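Putative transcription regulator (Lactobacillus plantarum WCFS1, PDB 3COL) probably binds DNA as a dimeric transcription regulator of the TetR family, through a helix-turn-helix domain near its N-terminus. Local coordinates at residues Phe51-Lys54 and Gln55-Ile58; Ile69-Thr72 and Thr73-Asp76; Thr82-Val85 and Thr86-Ile89; Tyr97-Ser100 and Leu101-Asp105; Gly173-Gln177 and Asp178-Phe182. All coordinates share one frame; numbering follows the deposited sequence. Where two conformers were deposited one is given.

How the contacts relate
All five contacts are local, and each marks a place where the chain enters or leaves a helix or turns between two. Contacts 1, 2 and 3 are helix starts capped by Asn53, Ser71 and Asp84; contact 4 is the far end of helix 85-102, whose beginning is contact 3. Contacts 1, 3 and 4 are partly buried, whereas contacts 2 and 5 lie at the surface. Contact 1 belongs to the DNA-binding part, its centre about 39 Å from that of contact 3. Ile69 of contact 2 packs on Tyr99 of contact 4, and contact 4 also touches contact 5, where a tyrosine pair and waters hold the loop between a Schellman end and the next N-cap.

Contact 1 of 5, residues Phe51-Lys54 and Gln55-Ile58; sequences FKNK and QALI
Phe51 and Leu57 form the tight side of this turn, where the chain enters helix 54-67. Their side chains cross at about a right angle, and the CD2 methyl of Leu57 settles obliquely against the root of the phenyl ring, 3.5 Å from Phe51 CG. Ala56 adds to the same patch, its CB 4.2 Å from Phe51 CB. Ile15 of helix 11-26 touches both Phe51 and Leu57, and Val36 of helix 33-40 packs on Leu57, so this face is buried.

The solvent side is polar and looser. Asn53 is the N-cap: with CG tucked between its own backbone N and carbonyl carbon (chi1 58°), the amide folds back over the first turn and OD1 accepts from Ala56 N at 3.0 Å. That bond is almost straight (167°), with the donor nearly on the line of the side-chain C=O. Main-chain bonds follow, Leu57 N to Asn53 O and Ile58 N to Lys54 O, both 3.1 Å. Lys52 is exposed, and its ammonium end turns from the helix start, while Gln55 bends round so that NE2 reaches Asp59 OD1.

Lys54 and Ile58 mark the border: Lys54 stretches out alongside the buried Ile58, with CG 3.8 Å from Ile58 CD1, and its NZ goes on to bond Ala29 O.

The helix start is held by two chemistries. On the outside an amide oxygen serves a first-turn N-H that has no helical carbonyl one turn earlier; on the inside Phe51 and Leu57 pack on each other and on helix 11-26 of the probable DNA-binding domain.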
loop_
_atom_site.group_PDB
_atom_site.type_symbol
_atom_site.label_atom_id
_atom_site.label_comp_id
_atom_site.label_asym_id
_atom_site.label_seq_id
_atom_site.Cartn_x
_atom_site.Cartn_y
_atom_site.Cartn_z
ATOM N N PHE A 51 6.382 16.520 -23.615
ATOM C CA PHE A 51 5.397 15.467 -23.312
ATOM C C PHE A 51 4.155 15.644 -24.188
ATOM O O PHE A 51 3.569 16.720 -24.218
ATOM C CB PHE A 51 4.994 15.506 -21.810
ATOM C CG PHE A 51 6.177 15.417 -20.857
ATOM C CD1 PHE A 51 6.699 14.193 -20.481
ATOM C CD2 PHE A 51 6.784 16.577 -20.363
ATOM C CE1 PHE A 51 7.810 14.127 -19.621
ATOM C CE2 PHE A 51 7.869 16.513 -19.501
ATOM C CZ PHE A 51 8.375 15.285 -19.126
ATOM N N LYS A 52 3.707 14.595 -24.851
ATOM C CA LYS A 52 2.627 14.756 -25.834
ATOM C C LYS A 52 1.223 14.836 -25.245
ATOM O O LYS A 52 0.302 15.350 -25.883
ATOM C CB LYS A 52 2.712 13.712 -26.957
ATOM C CG LYS A 52 2.514 12.258 -26.553
ATOM C CD LYS A 52 2.254 11.381 -27.847
ATOM C CE LYS A 52 3.547 11.146 -28.655
ATOM N NZ LYS A 52 3.346 10.970 -30.133
ATOM N N ASN A 53 1.065 14.345 -24.020
ATOM C CA ASN A 53 -0.268 14.325 -23.361
ATOM C C ASN A 53 -0.176 13.970 -21.890
ATOM O O ASN A 53 0.916 13.715 -21.403
ATOM C CB ASN A 53 -1.242 13.390 -24.117
ATOM C CG ASN A 53 -0.746 11.932 -24.228
ATOM O OD1 ASN A 53 0.075 11.469 -23.432
ATOM N ND2 ASN A 53 -1.260 11.205 -25.227
ATOM N N LYS A 54 -1.317 13.949 -21.203
ATOM C CA LYS A 54 -1.409 13.665 -19.774
ATOM C C LYS A 54 -0.753 12.316 -19.444
ATOM O O LYS A 54 0.038 12.243 -18.524
ATOM C CB LYS A 54 -2.884 13.711 -19.324
ATOM C CG LYS A 54 -3.215 12.933 -18.067
ATOM C CD LYS A 54 -4.740 12.852 -17.834
ATOM C CE LYS A 54 -5.084 12.237 -16.438
ATOM N NZ LYS A 54 -6.625 12.213 -16.226
ATOM N N GLN A 55 -1.051 11.265 -20.206
ATOM C CA GLN A 55 -0.417 9.946 -19.981
ATOM C C GLN A 55 1.117 9.985 -20.037
ATOM O O GLN A 55 1.763 9.390 -19.212
ATOM C CB GLN A 55 -0.930 8.867 -20.964
ATOM C CG GLN A 55 -0.597 7.434 -20.511
ATOM C CD GLN A 55 -1.215 7.101 -19.133
ATOM O OE1 GLN A 55 -2.421 7.301 -18.920
ATOM N NE2 GLN A 55 -0.394 6.615 -18.200
ATOM N N ALA A 56 1.679 10.660 -21.038
ATOM C CA ALA A 56 3.130 10.850 -21.124
ATOM C C ALA A 56 3.696 11.557 -19.866
ATOM O O ALA A 56 4.783 11.211 -19.395
ATOM C CB ALA A 56 3.507 11.608 -22.418
ATOM N N LEU A 57 2.969 12.537 -19.332
ATOM C CA LEU A 57 3.401 13.243 -18.098
ATOM C C LEU A 57 3.498 12.260 -16.898
ATOM O O LEU A 57 4.491 12.239 -16.183
ATOM C CB LEU A 57 2.445 14.383 -17.731
ATOM C CG LEU A 57 2.394 15.592 -18.667
ATOM C CD1 LEU A 57 1.160 16.464 -18.403
ATOM C CD2 LEU A 57 3.696 16.423 -18.552
ATOM N N ILE A 58 2.463 11.450 -16.729
ATOM C CA ILE A 58 2.373 10.445 -15.654
ATOM C C ILE A 58 3.468 9.356 -15.828
ATOM O O ILE A 58 4.157 8.985 -14.855
ATOM C CB ILE A 58 0.945 9.803 -15.653
ATOM C CG1 ILE A 58 -0.120 10.829 -15.169
ATOM C CG2 ILE A 58 0.904 8.527 -14.804
ATOM C CD1 ILE A 58 -1.595 10.471 -15.618
#

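Contact 2 of 5, residues Ile69-Thr72 and Thr73-Asp76; sequences ILST and TDLD
Leu70 and Ser71 run extended and meet Asp74 and Leu75 as the chain turns helical at Thr72, which brings the CA of Ser71 to 4.9 Å from the CA of Asp74. Two main-chain bonds of 2.9 Å then set the first turn of helix 72-78: Leu75 N to Ser71 O, and Asp76 N to Thr72 O, the latter more bent.

Around this backbone, Ser71 and Asp74 close a capping box. A chi1 of 74° leans Ser71 OG over the helix start, where it accepts from Asp74 N at 2.9 Å. In return Asp74 reaches back and its OD2 takes Ser71 N, also at 2.9 Å and nearly straight (167°). The amide approaches this oxygen from above the carboxylate plane, 48° out of it. Each residue thus gives its backbone N-H to the other's side chain, and the two bonds together fix both rotations. A negative carboxylate at the N-terminal end of a helix should also sit well with the helix dipole.

The apolar partner of the box is a hydrophobic staple between Leu70, just before the cap, and Leu75 in the first turn. Their side chains cross at about a right angle, methyl against methyl, with Leu70 CD1 3.5 Å from Leu75 CD1.

The stapled pair lies against two helices. Tyr92 and Gln95 of helix 85-102 touch Leu70, as does Val134 of helix 133-143, and Ile133 touches Leu75; Gln95 also packs on Asp74 and bonds the carbonyl of Ile69, where the chain arrives from helix 54-67.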
loop_
_atom_site.group_PDB
_atom_site.type_symbol
_atom_site.label_atom_id
_atom_site.label_comp_id
_atom_site.label_asym_id
_atom_site.label_seq_id
_atom_site.Cartn_x
_atom_site.Cartn_y
_atom_site.Cartn_z
ATOM N N ILE A 69 15.163 3.886 -7.471
ATOM C CA ILE A 69 15.307 2.917 -6.386
ATOM C C ILE A 69 16.683 2.197 -6.377
ATOM O O ILE A 69 17.403 2.233 -5.358
ATOM C CB ILE A 69 14.144 1.933 -6.345
ATOM C CG1 ILE A 69 12.812 2.703 -6.313
ATOM C CG2 ILE A 69 14.293 0.963 -5.124
ATOM C CD1 ILE A 69 11.592 1.829 -6.386
ATOM N N LEU A 70 17.059 1.606 -7.510
ATOM C CA LEU A 70 18.316 0.866 -7.644
ATOM C C LEU A 70 19.213 1.429 -8.734
ATOM O O LEU A 70 18.748 1.710 -9.834
ATOM C CB LEU A 70 18.019 -0.596 -7.997
ATOM C CG LEU A 70 17.063 -1.356 -7.086
ATOM C CD1 LEU A 70 16.556 -2.586 -7.781
ATOM C CD2 LEU A 70 17.715 -1.697 -5.762
ATOM N N SER A 71 20.513 1.531 -8.433
ATOM C CA SER A 71 21.519 1.933 -9.407
ATOM C C SER A 71 21.930 0.736 -10.248
ATOM O O SER A 71 21.530 -0.406 -9.956
ATOM C CB SER A 71 22.739 2.503 -8.702
ATOM O OG SER A 71 23.504 1.471 -8.087
ATOM N N THR A 72 22.714 1.012 -11.289
ATOM C CA THR A 72 23.332 -0.004 -12.154
ATOM C C THR A 72 24.258 -0.907 -11.340
ATOM O O THR A 72 24.223 -2.129 -11.490
ATOM C CB THR A 72 24.143 0.657 -13.294
ATOM O OG1 THR A 72 23.426 1.795 -13.798
ATOM C CG2 THR A 72 24.392 -0.330 -14.442
ATOM N N THR A 73 25.077 -0.273 -10.497
ATOM C CA THR A 73 25.864 -0.910 -9.434
ATOM C C THR A 73 25.047 -1.878 -8.544
ATOM O O THR A 73 25.469 -3.023 -8.316
ATOM C CB THR A 73 26.512 0.176 -8.545
ATOM O OG1 THR A 73 27.444 0.920 -9.337
ATOM C CG2 THR A 73 27.252 -0.422 -7.375
ATOM N N ASP A 74 23.900 -1.408 -8.045
ATOM C CA ASP A 74 22.991 -2.260 -7.285
ATOM C C ASP A 74 22.603 -3.472 -8.108
ATOM O O ASP A 74 22.744 -4.597 -7.660
ATOM C CB ASP A 74 21.717 -1.501 -6.866
ATOM C CG ASP A 74 21.999 -0.377 -5.898
ATOM O OD1 ASP A 74 23.067 -0.392 -5.250
ATOM O OD2 ASP A 74 21.156 0.536 -5.784
ATOM N N LEU A 75 22.112 -3.220 -9.318
ATOM C CA LEU A 75 21.569 -4.252 -10.188
ATOM C C LEU A 75 22.601 -5.309 -10.540
ATOM O O LEU A 75 22.269 -6.480 -10.726
ATOM C CB LEU A 75 21.024 -3.614 -11.470
ATOM C CG LEU A 75 19.512 -3.456 -11.665
ATOM C CD1 LEU A 75 18.756 -3.457 -10.380
ATOM C CD2 LEU A 75 19.188 -2.217 -12.494
ATOM N N ASP A 76 23.849 -4.892 -10.650
ATOM C CA ASP A 76 24.897 -5.805 -11.053
ATOM C C ASP A 76 25.141 -6.812 -9.919
ATOM O O ASP A 76 25.259 -8.020 -10.162
ATOM C CB ASP A 76 26.161 -5.028 -11.436
ATOM C CG ASP A 76 26.086 -4.425 -12.849
ATOM O OD1 ASP A 76 25.057 -4.629 -13.552
ATOM O OD2 ASP A 76 27.070 -3.753 -13.271
#

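Contact 3 of 5, residues Thr82-Val85 and Thr86-Ile89; sequences TIDV and TTRI
Thr86 is the first residue of its segment to meet the N-cap, Asp84. Its N-H makes a weak bond to Asp84 OD2, and a water ties the same carboxylate oxygen (2.9 Å) to Thr86 OG1 (2.8 Å).

Thr87 is gripped more firmly. Its hydroxyl, OG1, donates to Asp84 OD1 at only 2.6 Å, meeting the oxygen on its syn side, while its backbone N gives a weak bond to OD2. A chi1 of 78° folds the Asp84 carboxylate back over its own main chain. The carboxylate is thereby held at both oxygens.

Arg88 reaches back the furthest. Its CG lies 3.6 Å from Ile83 CG2, apolar against apolar, and a bend at chi3 (-90°) then brings the N-H edge of the guanidinium to the carbonyl of Ile83. NE donates to Ile83 O at 2.9 Å, coming from above the carbonyl plane (46° out of it), and NH1 adds a weak bond to the same oxygen. NH2 continues to Leu78 O, so the guanidinium ties the end of helix 72-78 and the loop carbonyl of Ile83 to the start of helix 85-102.

Ile89 closes the turn, its N bonded to Val85 O at 2.9 Å.

This start of helix 85-102 packs on two helices: Val85 and Arg88 touch Leu137 of helix 133-143, while Thr86 and Ile89 touch Trp190 of helix 182-193.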
loop_
_atom_site.group_PDB
_atom_site.type_symbol
_atom_site.label_atom_id
_atom_site.label_comp_id
_atom_site.label_asym_id
_atom_site.label_seq_id
_atom_site.Cartn_x
_atom_site.Cartn_y
_atom_site.Cartn_z
ATOM N N THR A 82 26.724 -15.846 -8.503
ATOM C CA THR A 82 27.710 -16.384 -7.555
ATOM C C THR A 82 27.519 -15.951 -6.101
ATOM O O THR A 82 28.114 -16.556 -5.195
ATOM C CB THR A 82 29.183 -16.092 -7.965
ATOM O OG1 THR A 82 29.479 -14.701 -7.777
ATOM C CG2 THR A 82 29.467 -16.551 -9.432
ATOM N N ILE A 83 26.726 -14.899 -5.878
ATOM C CA ILE A 83 26.451 -14.402 -4.527
ATOM C C ILE A 83 25.209 -15.128 -3.984
ATOM O O ILE A 83 24.214 -15.297 -4.692
ATOM C CB ILE A 83 26.194 -12.869 -4.506
ATOM C CG1 ILE A 83 27.340 -12.108 -5.169
ATOM C CG2 ILE A 83 25.910 -12.338 -3.052
ATOM C CD1 ILE A 83 28.738 -12.444 -4.640
ATOM N N ASP A 84 25.255 -15.587 -2.739
ATOM C CA ASP A 84 24.110 -16.360 -2.296
ATOM C C ASP A 84 22.851 -15.481 -2.223
ATOM O O ASP A 84 22.922 -14.259 -2.011
ATOM C CB ASP A 84 24.385 -17.071 -0.982
ATOM C CG ASP A 84 24.301 -16.158 0.179
ATOM O OD1 ASP A 84 25.270 -15.381 0.388
ATOM O OD2 ASP A 84 23.266 -16.224 0.876
ATOM N N VAL A 85 21.695 -16.099 -2.450
ATOM C CA VAL A 85 20.474 -15.315 -2.584
ATOM C C VAL A 85 20.078 -14.580 -1.328
ATOM O O VAL A 85 19.417 -13.552 -1.410
ATOM C CB VAL A 85 19.276 -16.151 -3.094
ATOM C CG1 VAL A 85 19.533 -16.578 -4.522
ATOM C CG2 VAL A 85 19.000 -17.378 -2.169
ATOM N N THR A 86 20.461 -15.113 -0.164
ATOM C CA THR A 86 20.075 -14.553 1.132
ATOM C C THR A 86 20.721 -13.208 1.318
ATOM O O THR A 86 20.083 -12.241 1.800
ATOM C CB THR A 86 20.428 -15.546 2.322
ATOM O OG1 THR A 86 19.550 -16.667 2.254
ATOM C CG2 THR A 86 20.270 -14.893 3.707
ATOM N N THR A 87 22.011 -13.165 0.969
ATOM C CA THR A 87 22.800 -11.933 0.964
ATOM C C THR A 87 22.197 -10.896 -0.039
ATOM O O THR A 87 22.027 -9.733 0.306
ATOM C CB THR A 87 24.283 -12.254 0.604
ATOM O OG1 THR A 87 24.820 -13.128 1.609
ATOM C CG2 THR A 87 25.149 -10.980 0.535
ATOM N N ARG A 88 21.925 -11.320 -1.273
ATOM C CA ARG A 88 21.402 -10.402 -2.282
ATOM C C ARG A 88 20.019 -9.857 -1.924
ATOM O O ARG A 88 19.750 -8.709 -2.198
ATOM C CB ARG A 88 21.346 -11.063 -3.677
ATOM C CG ARG A 88 22.717 -11.322 -4.273
ATOM C CD ARG A 88 22.557 -11.797 -5.714
ATOM N NE ARG A 88 22.443 -13.248 -5.790
ATOM C CZ ARG A 88 21.934 -13.914 -6.819
ATOM N NH1 ARG A 88 21.908 -15.244 -6.781
ATOM N NH2 ARG A 88 21.455 -13.262 -7.871
ATOM N N ILE A 89 19.141 -10.682 -1.350
ATOM C CA ILE A 89 17.853 -10.199 -0.820
ATOM C C ILE A 89 18.047 -9.110 0.263
ATOM O O ILE A 89 17.394 -8.077 0.235
ATOM C CB ILE A 89 16.927 -11.371 -0.334
ATOM C CG1 ILE A 89 16.469 -12.188 -1.529
ATOM C CG2 ILE A 89 15.630 -10.821 0.411
ATOM C CD1 ILE A 89 15.746 -13.470 -1.156
HETATM O O HOH W 1 21.241 -18.274 0.783
#

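Contact 4 of 5, residues Tyr97-Ser100 and Leu101-Asp105; sequences YDYS and LANPD
Asn103 folds back on Tyr99 in a local contact at the C-terminal end of helix 85-102, near the centre of the chain, while Tyr97 and Leu101 pack one turn apart on another side of the helix. Asn103 is the first residue to leave helical angles, yet it stays bound to the last turn. Its ND2 donates to Tyr99 O at 2.8 Å, a nearly straight bond (173°) lying in the plane of the Asn amide, and its backbone N gives to the same oxygen at 3.0 Å. Tyr99 O is thus held by two donors from one residue.

The amide lies close to the Tyr99 ring, Asn103 ND2 coming to 3.1 Å from Tyr99 CE1, which together with the ND2 bond should limit its rotation. Its plane is 22° from that of Tyr99, and Asn103 CB makes a CH-pi contact over the ring face, 4.2 Å from the Tyr99 ring centroid. Tyr99 OH bonds Ser106 OG at the start of helix 106-117, so Tyr99 also links the end of this helix to the start of the next, in the all-helical domain that follows the DNA-binding part in TetR regulators.

On that other side Leu101 CD1 sits over the face of Tyr97, 3.9 Å from the ring centroid, again CH-pi. The Tyr97 ring swings to this place with CG anti to its N (chi1 179°), and it also meets Phe182 edge-to-face.

Ser100 OG bonds Thr167 OG1 of helix 152-171. A water lies 2.9 Å from Ser100 OG and donates to Asn103 O at 2.7 Å.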
loop_
_atom_site.group_PDB
_atom_site.type_symbol
_atom_site.label_atom_id
_atom_site.label_comp_id
_atom_site.label_asym_id
_atom_site.label_seq_id
_atom_site.Cartn_x
_atom_site.Cartn_y
_atom_site.Cartn_z
ATOM N N TYR A 97 14.851 0.355 1.474
ATOM C CA TYR A 97 14.734 1.034 2.766
ATOM C C TYR A 97 15.436 2.384 2.790
ATOM O O TYR A 97 14.800 3.403 3.098
ATOM C CB TYR A 97 15.262 0.107 3.873
ATOM C CG TYR A 97 15.247 0.650 5.273
ATOM C CD1 TYR A 97 14.147 0.452 6.111
ATOM C CD2 TYR A 97 16.369 1.340 5.783
ATOM C CE1 TYR A 97 14.150 0.964 7.445
ATOM C CE2 TYR A 97 16.394 1.840 7.106
ATOM C CZ TYR A 97 15.278 1.648 7.927
ATOM O OH TYR A 97 15.290 2.162 9.221
ATOM N N ASP A 98 16.727 2.404 2.445
ATOM C CA ASP A 98 17.481 3.676 2.406
ATOM C C ASP A 98 16.855 4.628 1.401
ATOM O O ASP A 98 16.674 5.826 1.705
ATOM C CB ASP A 98 18.941 3.458 2.000
ATOM C CG ASP A 98 19.757 2.705 3.057
ATOM O OD1 ASP A 98 19.370 2.676 4.247
ATOM O OD2 ASP A 98 20.825 2.176 2.675
ATOM N N TYR A 99 16.573 4.102 0.204
ATOM C CA TYR A 99 15.941 4.884 -0.868
ATOM C C TYR A 99 14.658 5.564 -0.409
ATOM O O TYR A 99 14.471 6.756 -0.615
ATOM C CB TYR A 99 15.639 4.060 -2.131
ATOM C CG TYR A 99 14.841 4.909 -3.090
ATOM C CD1 TYR A 99 15.457 5.960 -3.792
ATOM C CD2 TYR A 99 13.465 4.744 -3.229
ATOM C CE1 TYR A 99 14.734 6.765 -4.626
ATOM C CE2 TYR A 99 12.731 5.561 -4.064
ATOM C CZ TYR A 99 13.371 6.563 -4.757
ATOM O OH TYR A 99 12.657 7.395 -5.595
ATOM N N SER A 100 13.769 4.785 0.205
ATOM C CA SER A 100 12.501 5.307 0.647
ATOM C C SER A 100 12.629 6.403 1.715
ATOM O O SER A 100 11.942 7.413 1.643
ATOM C CB SER A 100 11.581 4.164 1.116
ATOM O OG SER A 100 10.280 4.663 1.462
ATOM N N LEU A 101 13.465 6.209 2.730
ATOM C CA LEU A 101 13.597 7.222 3.775
ATOM C C LEU A 101 14.186 8.518 3.262
ATOM O O LEU A 101 13.909 9.592 3.815
ATOM C CB LEU A 101 14.458 6.705 4.936
ATOM C CG LEU A 101 13.919 5.507 5.704
ATOM C CD1 LEU A 101 14.918 5.008 6.731
ATOM C CD2 LEU A 101 12.663 5.942 6.417
ATOM N N ALA A 102 15.002 8.406 2.217
ATOM C CA ALA A 102 15.708 9.561 1.623
ATOM C C ALA A 102 14.814 10.292 0.626
ATOM O O ALA A 102 15.060 11.457 0.336
ATOM C CB ALA A 102 16.994 9.105 0.947
ATOM N N ASN A 103 13.798 9.566 0.114
ATOM C CA ASN A 103 12.740 10.027 -0.812
ATOM C C ASN A 103 11.335 9.670 -0.297
ATOM O O ASN A 103 10.653 8.828 -0.853
ATOM C CB ASN A 103 12.933 9.403 -2.197
ATOM C CG ASN A 103 14.337 9.630 -2.735
ATOM O OD1 ASN A 103 14.599 10.606 -3.458
ATOM N ND2 ASN A 103 15.262 8.759 -2.346
ATOM N N PRO A 104 10.891 10.358 0.757
ATOM C CA PRO A 104 9.694 10.002 1.543
ATOM C C PRO A 104 8.356 10.004 0.810
ATOM O O PRO A 104 7.393 9.477 1.365
ATOM C CB PRO A 104 9.674 11.025 2.676
ATOM C CG PRO A 104 11.054 11.686 2.666
ATOM C CD PRO A 104 11.568 11.573 1.256
ATOM N N ASP A 105 8.285 10.590 -0.392
ATOM C CA ASP A 105 7.064 10.579 -1.198
ATOM C C ASP A 105 7.135 9.644 -2.384
ATOM O O ASP A 105 6.166 9.522 -3.100
ATOM C CB ASP A 105 6.741 11.985 -1.757
ATOM C CG ASP A 105 6.332 12.944 -0.665
ATOM O OD1 ASP A 105 5.604 12.520 0.260
ATOM O OD2 ASP A 105 6.778 14.092 -0.728
HETATM O O HOH W 2 9.196 6.609 -0.359
#

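Contact 5 of 5, residues Gly173-Gln177 and Asp178-Phe182; sequences GRYAQ and DQYTF
Tyr175 meets Tyr180 just after Gly173 has ended helix 152-171 in a Schellman motif. Rotated to a chi1 of 47°, Tyr175 presents the face of its ring to the edge of Tyr180. CE2 of Tyr180 stands over the centre of the Tyr175 ring, 3.8 Å above its plane, and Tyr180 CD2 is 3.7 Å from Tyr175 CE2. The planes are 82° apart and the centroids 5.1 Å, a T-shaped pair in which Tyr175 offers the face. The phenol end of Tyr175 is fixed by His166 ND1 and Asn169 ND2 of helix 152-171. Gln179 CB lies obliquely beside the same ring, 4.0 Å from Tyr175 CD2.

Ala176 opens a tight turn, its O accepting from Gln179 N at 3.2 Å. The N-H comes from high above the carbonyl plane, 68° out of it. A water 2.7 Å from Ala176 O accepts from Tyr180 N, and so links Ala176 to the residue after the turn.

Gln177, at the turn's second position, contributes mainly its carbonyl: a second water lies 2.6 Å from both Gln177 O and Tyr180 O. Its side chain runs back to Leu101 and Ile170.

Pro151 of the second subunit packs on both Tyr175 and Tyr180, so the aromatic pair borders the interface between subunits. The whole is a type I beta turn, Ala176 to Gln179, flanked in sequence by Tyr175 and Tyr180, whose rings meet edge-to-face across its ends, in the loop that leads from helix 152-171 to helix 182-193.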
loop_
_atom_site.group_PDB
_atom_site.type_symbol
_atom_site.label_atom_id
_atom_site.label_comp_id
_atom_site.label_asym_id
_atom_site.label_seq_id
_atom_site.Cartn_x
_atom_site.Cartn_y
_atom_site.Cartn_z
ATOM N N GLY A 173 5.267 12.279 11.829
ATOM C CA GLY A 173 5.755 12.563 13.159
ATOM C C GLY A 173 5.397 11.500 14.167
ATOM O O GLY A 173 5.357 11.789 15.342
ATOM N N ARG A 174 5.154 10.267 13.735
ATOM C CA ARG A 174 4.764 9.229 14.701
ATOM C C ARG A 174 5.929 8.776 15.573
ATOM O O ARG A 174 5.725 8.383 16.720
ATOM C CB ARG A 174 4.120 8.024 14.012
ATOM C CG ARG A 174 2.827 8.377 13.317
ATOM C CD ARG A 174 2.157 7.135 12.823
ATOM N NE ARG A 174 0.768 7.405 12.461
ATOM C CZ ARG A 174 -0.039 6.557 11.822
ATOM N NH1 ARG A 174 0.393 5.348 11.426
ATOM N NH2 ARG A 174 -1.285 6.943 11.560
ATOM N N TYR A 175 7.144 8.818 15.024
ATOM C CA TYR A 175 8.357 8.514 15.777
ATOM C C TYR A 175 9.504 9.060 14.938
ATOM O O TYR A 175 9.281 9.439 13.757
ATOM C CB TYR A 175 8.486 7.003 16.093
ATOM C CG TYR A 175 8.237 6.058 14.923
ATOM C CD1 TYR A 175 7.001 5.422 14.773
ATOM C CD2 TYR A 175 9.243 5.787 13.967
ATOM C CE1 TYR A 175 6.749 4.551 13.700
ATOM C CE2 TYR A 175 8.995 4.894 12.873
ATOM C CZ TYR A 175 7.749 4.298 12.760
ATOM O OH TYR A 175 7.472 3.409 11.738
ATOM N N ALA A 176 10.701 9.127 15.522
ATOM C CA ALA A 176 11.880 9.664 14.818
ATOM C C ALA A 176 12.413 8.708 13.752
ATOM O O ALA A 176 12.166 7.496 13.809
ATOM C CB ALA A 176 12.990 10.018 15.839
ATOM N N GLN A 177 13.190 9.235 12.802
ATOM C CA GLN A 177 13.840 8.377 11.790
ATOM C C GLN A 177 14.754 7.280 12.376
ATOM O O GLN A 177 14.888 6.202 11.788
ATOM C CB GLN A 177 14.590 9.226 10.742
ATOM C CG GLN A 177 14.643 8.554 9.336
ATOM C CD GLN A 177 15.545 9.263 8.340
ATOM O OE1 GLN A 177 15.525 10.495 8.236
ATOM N NE2 GLN A 177 16.345 8.487 7.597
ATOM N N ASP A 178 15.319 7.546 13.556
ATOM C CA ASP A 178 16.280 6.651 14.207
ATOM C C ASP A 178 15.660 5.820 15.331
ATOM O O ASP A 178 16.359 5.095 16.041
ATOM C CB ASP A 178 17.438 7.473 14.777
ATOM C CG ASP A 178 17.021 8.306 15.980
ATOM O OD1 ASP A 178 15.964 8.961 15.921
ATOM O OD2 ASP A 178 17.744 8.292 16.996
ATOM N N GLN A 179 14.353 5.927 15.516
ATOM C CA GLN A 179 13.697 5.152 16.565
ATOM C C GLN A 179 13.949 3.635 16.322
ATOM O O GLN A 179 14.260 2.889 17.253
ATOM C CB GLN A 179 12.201 5.460 16.614
ATOM C CG GLN A 179 11.501 4.738 17.791
ATOM C CD GLN A 179 11.846 5.371 19.110
ATOM O OE1 GLN A 179 11.849 6.620 19.251
ATOM N NE2 GLN A 179 12.152 4.532 20.099
ATOM N N TYR A 180 13.821 3.205 15.063
ATOM C CA TYR A 180 14.070 1.807 14.634
ATOM C C TYR A 180 15.213 1.751 13.674
ATOM O O TYR A 180 15.453 2.703 12.942
ATOM C CB TYR A 180 12.818 1.210 13.946
ATOM C CG TYR A 180 11.641 1.227 14.892
ATOM C CD1 TYR A 180 11.476 0.210 15.868
ATOM C CD2 TYR A 180 10.712 2.289 14.847
ATOM C CE1 TYR A 180 10.413 0.254 16.768
ATOM C CE2 TYR A 180 9.640 2.336 15.737
ATOM C CZ TYR A 180 9.488 1.337 16.676
ATOM O OH TYR A 180 8.404 1.436 17.526
ATOM N N THR A 181 15.928 0.636 13.666
ATOM C CA THR A 181 17.044 0.462 12.769
ATOM C C THR A 181 16.560 -0.348 11.577
ATOM O O THR A 181 15.428 -0.878 11.581
ATOM C CB THR A 181 18.167 -0.313 13.461
ATOM O OG1 THR A 181 17.650 -1.576 13.888
ATOM C CG2 THR A 181 18.693 0.466 14.676
ATOM N N PHE A 182 17.384 -0.406 10.537
ATOM C CA PHE A 182 17.068 -1.266 9.424
ATOM C C PHE A 182 16.911 -2.696 9.965
ATOM O O PHE A 182 16.051 -3.408 9.531
ATOM C CB PHE A 182 18.170 -1.223 8.358
ATOM C CG PHE A 182 18.041 -2.343 7.329
ATOM C CD1 PHE A 182 17.008 -2.314 6.399
ATOM C CD2 PHE A 182 18.934 -3.409 7.315
ATOM C CE1 PHE A 182 16.846 -3.356 5.457
ATOM C CE2 PHE A 182 18.786 -4.460 6.356
ATOM C CZ PHE A 182 17.733 -4.419 5.436
HETATM O O HOH W 3 12.536 4.896 13.010
HETATM O O HOH W 4 14.468 3.812 10.804
#